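Local coordinates for BIFUNCTIONAL PROTEIN Proline utilization A (PutA) (Corynebacterium freiburgense, PDB 5UX5), which probably oxidises proline to glutamate in two steps, pairing an FAD-dependent proline dehydrogenase with an NAD-dependent aldehyde dehydrogenase in one chain, at residues Lys614-Glu628 with Glu641-Asp653. Sequence-based numbering, arbitrary orientation.
Sequences KAILKPAPEVRRCAE and EDLVQLMHTDEAD. With NAD (nicotinamide-adenine-dinucleotide), chain F.
His648 has CG anti to its carbonyl carbon (chi1 -57°). Glu628 has CG placed likewise and then bends at chi2 (-72°). Ring and carboxylate thereby meet across the contact. NE2 of His648 donates to OE2 of Glu628 at 3.0 Å, close to the ring plane and on the anti side of the carboxylate. The bond helps to set the rotation of the ring, with Pro619 CG at the ring edge, 3.6 Å from His648 ND1. The Arg624 chain runs past the imidazole in the opposite direction, its guanidinium plane steeply inclined to the ring. Trp493 meets the imidazole edge-to-face and the guanidinium through a cation-pi contact.

Leu646 touches the Glu628 carboxylate with CD2. Its CD1 lies 3.6 Å from Leu617 CG and also packs on Pro619 CG and Ala627 CB. The opposite sheet face carries Ile616, whose CD1 reaches SD of Met647 at 3.6 Å.

Strands 614-618 and 644-646 run parallel. Ala615 bonds to Leu643 O and Gln645 N, and Leu617 to Gln645 O and Met647 N. On its other side, strand 614-618 bonds to strand 580-591.

At the end of strand 614-618, Lys618 NZ bonds to O3B of NAD at 2.8 Å and, from above the carbonyl plane, to Pro619 O. In the loop after strand 644-646, Glu651 OE1 accepts from O2B of NAD, and its CB and CG pack against the adenine. The two side chains thus grip the adenosine ribose. This is a beta-alpha-beta unit of the Rossmann-type NAD-binding domain of aldehyde dehydrogenases, with the ribose hydroxyls held at the carboxyl ends of its parallel strands.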
loop_
_atom_site.group_PDB
_atom_site.type_symbol
_atom_site.label_atom_id
_atom_site.label_comp_id
_atom_site.label_asym_id
_atom_site.label_seq_id
_atom_site.Cartn_x
_atom_site.Cartn_y
_atom_site.Cartn_z
ATOM N N LYS A 614 25.219 20.320 8.763
ATOM C CA LYS A 614 25.946 19.056 8.651
ATOM C C LYS A 614 25.215 17.980 9.459
ATOM O O LYS A 614 24.445 18.282 10.380
ATOM C CB LYS A 614 27.400 19.203 9.142
ATOM C CG LYS A 614 28.358 19.823 8.099
ATOM C CD LYS A 614 28.163 21.321 7.826
ATOM C CE LYS A 614 29.021 22.181 8.759
ATOM N NZ LYS A 614 28.435 23.521 9.090
ATOM N N ALA A 615 25.391 16.720 9.074
ATOM C CA ALA A 615 24.692 15.647 9.778
ATOM C C ALA A 615 25.644 14.544 10.203
ATOM O O ALA A 615 26.507 14.110 9.426
ATOM C CB ALA A 615 23.582 15.048 8.931
ATOM N N ILE A 616 25.444 14.065 11.431
ATOM C CA ILE A 616 26.046 12.826 11.911
ATOM C C ILE A 616 24.960 11.763 11.959
ATOM O O ILE A 616 23.917 11.951 12.603
ATOM C CB ILE A 616 26.711 12.994 13.280
ATOM C CG1 ILE A 616 28.041 13.727 13.132
ATOM C CG2 ILE A 616 26.937 11.659 13.897
ATOM C CD1 ILE A 616 28.677 14.111 14.442
ATOM N N LEU A 617 25.187 10.671 11.241
ATOM C CA LEU A 617 24.324 9.504 11.282
ATOM C C LEU A 617 24.902 8.504 12.274
ATOM O O LEU A 617 26.026 8.010 12.087
ATOM C CB LEU A 617 24.190 8.873 9.892
ATOM C CG LEU A 617 23.530 7.480 9.800
ATOM C CD1 LEU A 617 22.177 7.446 10.479
ATOM C CD2 LEU A 617 23.378 7.059 8.338
ATOM N N LYS A 618 24.131 8.206 13.317
ATOM C CA LYS A 618 24.487 7.154 14.267
ATOM C C LYS A 618 23.426 6.056 14.182
ATOM O O LYS A 618 22.361 6.158 14.815
ATOM C CB LYS A 618 24.612 7.737 15.681
ATOM C CG LYS A 618 25.242 6.805 16.708
ATOM C CD LYS A 618 24.158 6.073 17.416
ATOM C CE LYS A 618 24.553 4.711 17.787
ATOM N NZ LYS A 618 23.272 3.994 17.929
ATOM N N PRO A 619 23.660 4.986 13.436
ATOM C CA PRO A 619 22.598 3.999 13.205
ATOM C C PRO A 619 22.456 2.976 14.328
ATOM O O PRO A 619 23.381 2.696 15.106
ATOM C CB PRO A 619 23.047 3.309 11.920
ATOM C CG PRO A 619 24.525 3.533 11.835
ATOM C CD PRO A 619 24.934 4.570 12.840
ATOM N N ALA A 620 21.261 2.394 14.391
ATOM C CA ALA A 620 21.000 1.397 15.422
ATOM C C ALA A 620 21.964 0.221 15.270
ATOM O O ALA A 620 22.229 -0.227 14.150
ATOM C CB ALA A 620 19.552 0.911 15.358
ATOM N N PRO A 621 22.499 -0.305 16.365
ATOM C CA PRO A 621 23.575 -1.305 16.245
ATOM C C PRO A 621 23.177 -2.589 15.520
ATOM O O PRO A 621 24.053 -3.248 14.956
ATOM C CB PRO A 621 23.970 -1.564 17.704
ATOM C CG PRO A 621 22.809 -1.166 18.493
ATOM C CD PRO A 621 22.154 -0.027 17.763
ATOM N N GLU A 622 21.894 -2.946 15.466
ATOM C CA GLU A 622 21.486 -4.140 14.731
ATOM C C GLU A 622 21.657 -3.991 13.223
ATOM O O GLU A 622 21.649 -5.001 12.516
ATOM C CB GLU A 622 20.014 -4.481 15.013
ATOM C CG GLU A 622 19.651 -4.928 16.434
ATOM C CD GLU A 622 19.534 -3.765 17.424
ATOM O OE1 GLU A 622 19.656 -2.603 17.002
ATOM O OE2 GLU A 622 19.280 -4.011 18.620
ATOM N N VAL A 623 21.773 -2.767 12.698
ATOM C CA VAL A 623 21.699 -2.607 11.246
ATOM C C VAL A 623 22.842 -1.748 10.724
ATOM O O VAL A 623 22.659 -0.933 9.818
ATOM C CB VAL A 623 20.335 -2.041 10.810
ATOM C CG1 VAL A 623 19.272 -3.120 10.903
ATOM C CG2 VAL A 623 19.941 -0.893 11.659
ATOM N N ARG A 624 24.049 -1.993 11.227
ATOM C CA ARG A 624 25.179 -1.148 10.869
ATOM C C ARG A 624 25.590 -1.352 9.423
ATOM O O ARG A 624 26.138 -0.436 8.806
ATOM C CB ARG A 624 26.355 -1.421 11.800
ATOM C CG ARG A 624 26.149 -0.921 13.194
ATOM C CD ARG A 624 27.373 -1.156 14.020
ATOM N NE ARG A 624 27.271 -0.489 15.320
ATOM C CZ ARG A 624 27.404 -1.093 16.504
ATOM N NH1 ARG A 624 27.666 -2.401 16.578
ATOM N NH2 ARG A 624 27.293 -0.380 17.620
ATOM N N ARG A 625 25.395 -2.549 8.874
ATOM C CA ARG A 625 25.753 -2.711 7.470
ATOM C C ARG A 625 24.767 -1.990 6.557
ATOM O O ARG A 625 25.155 -1.546 5.472
ATOM C CB ARG A 625 25.897 -4.194 7.081
ATOM C CG ARG A 625 27.145 -4.852 7.655
ATOM C CD ARG A 625 27.364 -6.294 7.220
ATOM N NE ARG A 625 26.164 -7.120 7.068
ATOM C CZ ARG A 625 25.821 -8.109 7.890
ATOM N NH1 ARG A 625 26.601 -8.404 8.930
ATOM N NH2 ARG A 625 24.712 -8.813 7.656
ATOM N N CYS A 626 23.502 -1.868 6.974
ATOM C CA CYS A 626 22.521 -1.096 6.212
ATOM C C CYS A 626 22.964 0.359 6.039
ATOM O O CYS A 626 22.977 0.890 4.920
ATOM C CB CYS A 626 21.154 -1.178 6.889
ATOM S SG CYS A 626 20.327 -2.793 6.708
ATOM N N ALA A 627 23.365 1.007 7.132
ATOM C CA ALA A 627 23.894 2.361 7.029
ATOM C C ALA A 627 25.101 2.416 6.111
ATOM O O ALA A 627 25.245 3.362 5.328
ATOM C CB ALA A 627 24.272 2.880 8.409
ATOM N N GLU A 628 25.987 1.415 6.192
ATOM C CA GLU A 628 27.180 1.463 5.362
ATOM C C GLU A 628 26.835 1.372 3.880
ATOM O O GLU A 628 27.361 2.144 3.068
ATOM C CB GLU A 628 28.146 0.366 5.763
ATOM C CG GLU A 628 28.847 0.567 7.089
ATOM C CD GLU A 628 29.894 1.660 7.026
ATOM O OE1 GLU A 628 30.280 2.029 5.895
ATOM O OE2 GLU A 628 30.333 2.143 8.102
ATOM N N GLU A 641 32.779 13.483 3.383
ATOM C CA GLU A 641 32.968 13.483 4.831
ATOM C C GLU A 641 32.954 14.874 5.450
ATOM O O GLU A 641 32.864 14.971 6.674
ATOM C CB GLU A 641 34.266 12.779 5.205
ATOM C CG GLU A 641 34.254 11.291 4.937
ATOM C CD GLU A 641 35.518 10.613 5.414
ATOM O OE1 GLU A 641 36.491 11.338 5.729
ATOM O OE2 GLU A 641 35.540 9.362 5.471
ATOM N N ASP A 642 33.012 15.941 4.655
ATOM C CA ASP A 642 32.820 17.294 5.170
ATOM C C ASP A 642 31.353 17.677 5.293
ATOM O O ASP A 642 31.047 18.797 5.721
ATOM C CB ASP A 642 33.542 18.301 4.278
ATOM C CG ASP A 642 33.288 18.059 2.795
ATOM O OD1 ASP A 642 32.665 17.025 2.451
ATOM O OD2 ASP A 642 33.726 18.902 1.975
ATOM N N LEU A 643 30.443 16.781 4.948
ATOM C CA LEU A 643 29.019 17.076 4.943
ATOM C C LEU A 643 28.227 16.145 5.837
ATOM O O LEU A 643 27.402 16.594 6.636
ATOM C CB LEU A 643 28.481 16.955 3.519
ATOM C CG LEU A 643 28.059 18.210 2.781
ATOM C CD1 LEU A 643 27.377 17.703 1.552
ATOM C CD2 LEU A 643 27.117 19.035 3.628
ATOM N N VAL A 644 28.430 14.847 5.676
ATOM C CA VAL A 644 27.759 13.813 6.440
ATOM C C VAL A 644 28.808 12.860 6.971
ATOM O O VAL A 644 29.734 12.487 6.248
ATOM C CB VAL A 644 26.741 13.065 5.571
ATOM C CG1 VAL A 644 26.336 11.777 6.249
ATOM C CG2 VAL A 644 25.549 13.976 5.316
ATOM N N GLN A 645 28.674 12.479 8.236
ATOM C CA GLN A 645 29.642 11.615 8.892
ATOM C C GLN A 645 28.898 10.484 9.597
ATOM O O GLN A 645 27.923 10.733 10.311
ATOM C CB GLN A 645 30.496 12.441 9.848
ATOM C CG GLN A 645 31.790 11.799 10.253
ATOM C CD GLN A 645 32.811 11.755 9.144
ATOM O OE1 GLN A 645 32.839 10.802 8.359
ATOM N NE2 GLN A 645 33.673 12.762 9.086
ATOM N N LEU A 646 29.303 9.243 9.322
ATOM C CA LEU A 646 28.678 8.044 9.876
ATOM C C LEU A 646 29.498 7.603 11.077
ATOM O O LEU A 646 30.690 7.323 10.934
ATOM C CB LEU A 646 28.635 6.933 8.829
ATOM C CG LEU A 646 28.038 5.540 9.090
ATOM C CD1 LEU A 646 26.602 5.576 9.501
ATOM C CD2 LEU A 646 28.164 4.725 7.828
ATOM N N MET A 647 28.879 7.573 12.257
ATOM C CA MET A 647 29.601 7.318 13.502
ATOM C C MET A 647 28.947 6.153 14.241
ATOM O O MET A 647 27.890 6.322 14.865
ATOM C CB MET A 647 29.649 8.563 14.400
ATOM C CG MET A 647 30.381 9.783 13.846
ATOM S SD MET A 647 30.661 11.122 15.086
ATOM C CE MET A 647 31.702 10.314 16.318
ATOM N N HIS A 648 29.600 4.989 14.223
ATOM C CA HIS A 648 29.130 3.833 14.993
ATOM C C HIS A 648 29.632 3.941 16.435
ATOM O O HIS A 648 30.492 3.188 16.892
ATOM C CB HIS A 648 29.590 2.523 14.360
ATOM C CG HIS A 648 29.175 2.344 12.933
ATOM N ND1 HIS A 648 27.856 2.275 12.541
ATOM C CD2 HIS A 648 29.914 2.171 11.807
ATOM C CE1 HIS A 648 27.800 2.082 11.233
ATOM N NE2 HIS A 648 29.035 2.017 10.763
ATOM N N THR A 649 29.084 4.910 17.160
ATOM C CA THR A 649 29.405 5.013 18.574
ATOM C C THR A 649 28.715 3.894 19.336
ATOM O O THR A 649 27.659 3.383 18.933
ATOM C CB THR A 649 28.969 6.365 19.172
ATOM O OG1 THR A 649 27.540 6.400 19.321
ATOM C CG2 THR A 649 29.405 7.532 18.303
ATOM N N ASP A 650 29.327 3.516 20.452
ATOM C CA ASP A 650 28.679 2.626 21.389
ATOM C C ASP A 650 27.535 3.374 22.072
ATOM O O ASP A 650 27.200 4.500 21.725
ATOM C CB ASP A 650 29.671 2.084 22.416
ATOM C CG ASP A 650 30.388 3.182 23.166
ATOM O OD1 ASP A 650 29.844 4.311 23.228
ATOM O OD2 ASP A 650 31.488 2.924 23.710
ATOM N N GLU A 651 26.914 2.710 23.031
ATOM C CA GLU A 651 25.923 3.291 23.916
ATOM C C GLU A 651 26.490 3.463 25.320
ATOM O O GLU A 651 25.760 3.365 26.309
ATOM C CB GLU A 651 24.674 2.417 23.916
ATOM C CG GLU A 651 24.024 2.356 22.543
ATOM C CD GLU A 651 22.701 1.604 22.539
ATOM O OE1 GLU A 651 22.095 1.464 21.445
ATOM O OE2 GLU A 651 22.241 1.188 23.630
ATOM N N ALA A 652 27.798 3.647 25.410
ATOM C CA ALA A 652 28.473 3.995 26.659
ATOM C C ALA A 652 29.032 5.407 26.527
ATOM O O ALA A 652 28.327 6.257 25.963
ATOM C CB ALA A 652 29.499 2.932 26.996
ATOM N N ASP A 653 30.269 5.693 26.956
ATOM C CA ASP A 653 30.740 7.083 27.043
ATOM C C ASP A 653 30.703 7.804 25.694
ATOM O O ASP A 653 30.282 8.964 25.620
ATOM C CB ASP A 653 32.138 7.113 27.645
ATOM C CG ASP A 653 32.128 6.865 29.144
ATOM O OD1 ASP A 653 31.010 6.848 29.688
ATOM O OD2 ASP A 653 33.209 6.657 29.763
HETATM P PA NAD F . 16.383 2.857 21.196
HETATM O O1A NAD F . 15.234 3.876 21.510
HETATM O O2A NAD F . 16.985 2.305 22.531
HETATM O O5B NAD F . 17.549 3.580 20.428
HETATM C C5B NAD F . 17.434 4.045 19.105
HETATM C C4B NAD F . 18.736 4.716 18.671
HETATM O O4B NAD F . 19.347 5.505 19.697
HETATM C C3B NAD F . 19.737 3.716 18.181
HETATM O O3B NAD F . 20.558 4.250 17.204
HETATM C C2B NAD F . 20.431 3.471 19.460
HETATM O O2B NAD F . 21.606 2.746 19.353
HETATM C C1B NAD F . 20.577 4.863 19.984
HETATM N N9A NAD F . 20.893 4.894 21.407
HETATM C C8A NAD F . 20.112 4.421 22.446
HETATM N N7A NAD F . 20.744 4.624 23.620
HETATM C C5A NAD F . 21.980 5.248 23.395
HETATM C C6A NAD F . 23.021 5.700 24.200
HETATM N N6A NAD F . 23.005 5.558 25.635
HETATM N N1A NAD F . 24.090 6.284 23.632
HETATM C C2A NAD F . 24.185 6.444 22.287
HETATM N N3A NAD F . 23.185 6.021 21.466
HETATM C C4A NAD F . 22.087 5.429 21.983
HETATM O O3 NAD F . 15.735 1.746 20.245
HETATM P PN NAD F . 15.999 0.159 20.206
HETATM O O1N NAD F . 16.878 -0.369 21.321
HETATM O O2N NAD F . 16.800 -0.133 18.971
HETATM O O5D NAD F . 14.538 -0.517 20.213
HETATM C C5D NAD F . 13.698 -0.248 21.326
HETATM C C4D NAD F . 12.190 -0.193 21.063
HETATM O O4D NAD F . 11.757 0.821 20.188
HETATM C C3D NAD F . 11.539 -1.407 20.500
HETATM O O3D NAD F . 11.568 -2.517 21.321
HETATM C C2D NAD F . 10.167 -0.868 20.414
HETATM O O2D NAD F . 9.472 -1.194 21.565
HETATM C C1D NAD F . 10.361 0.616 20.200
#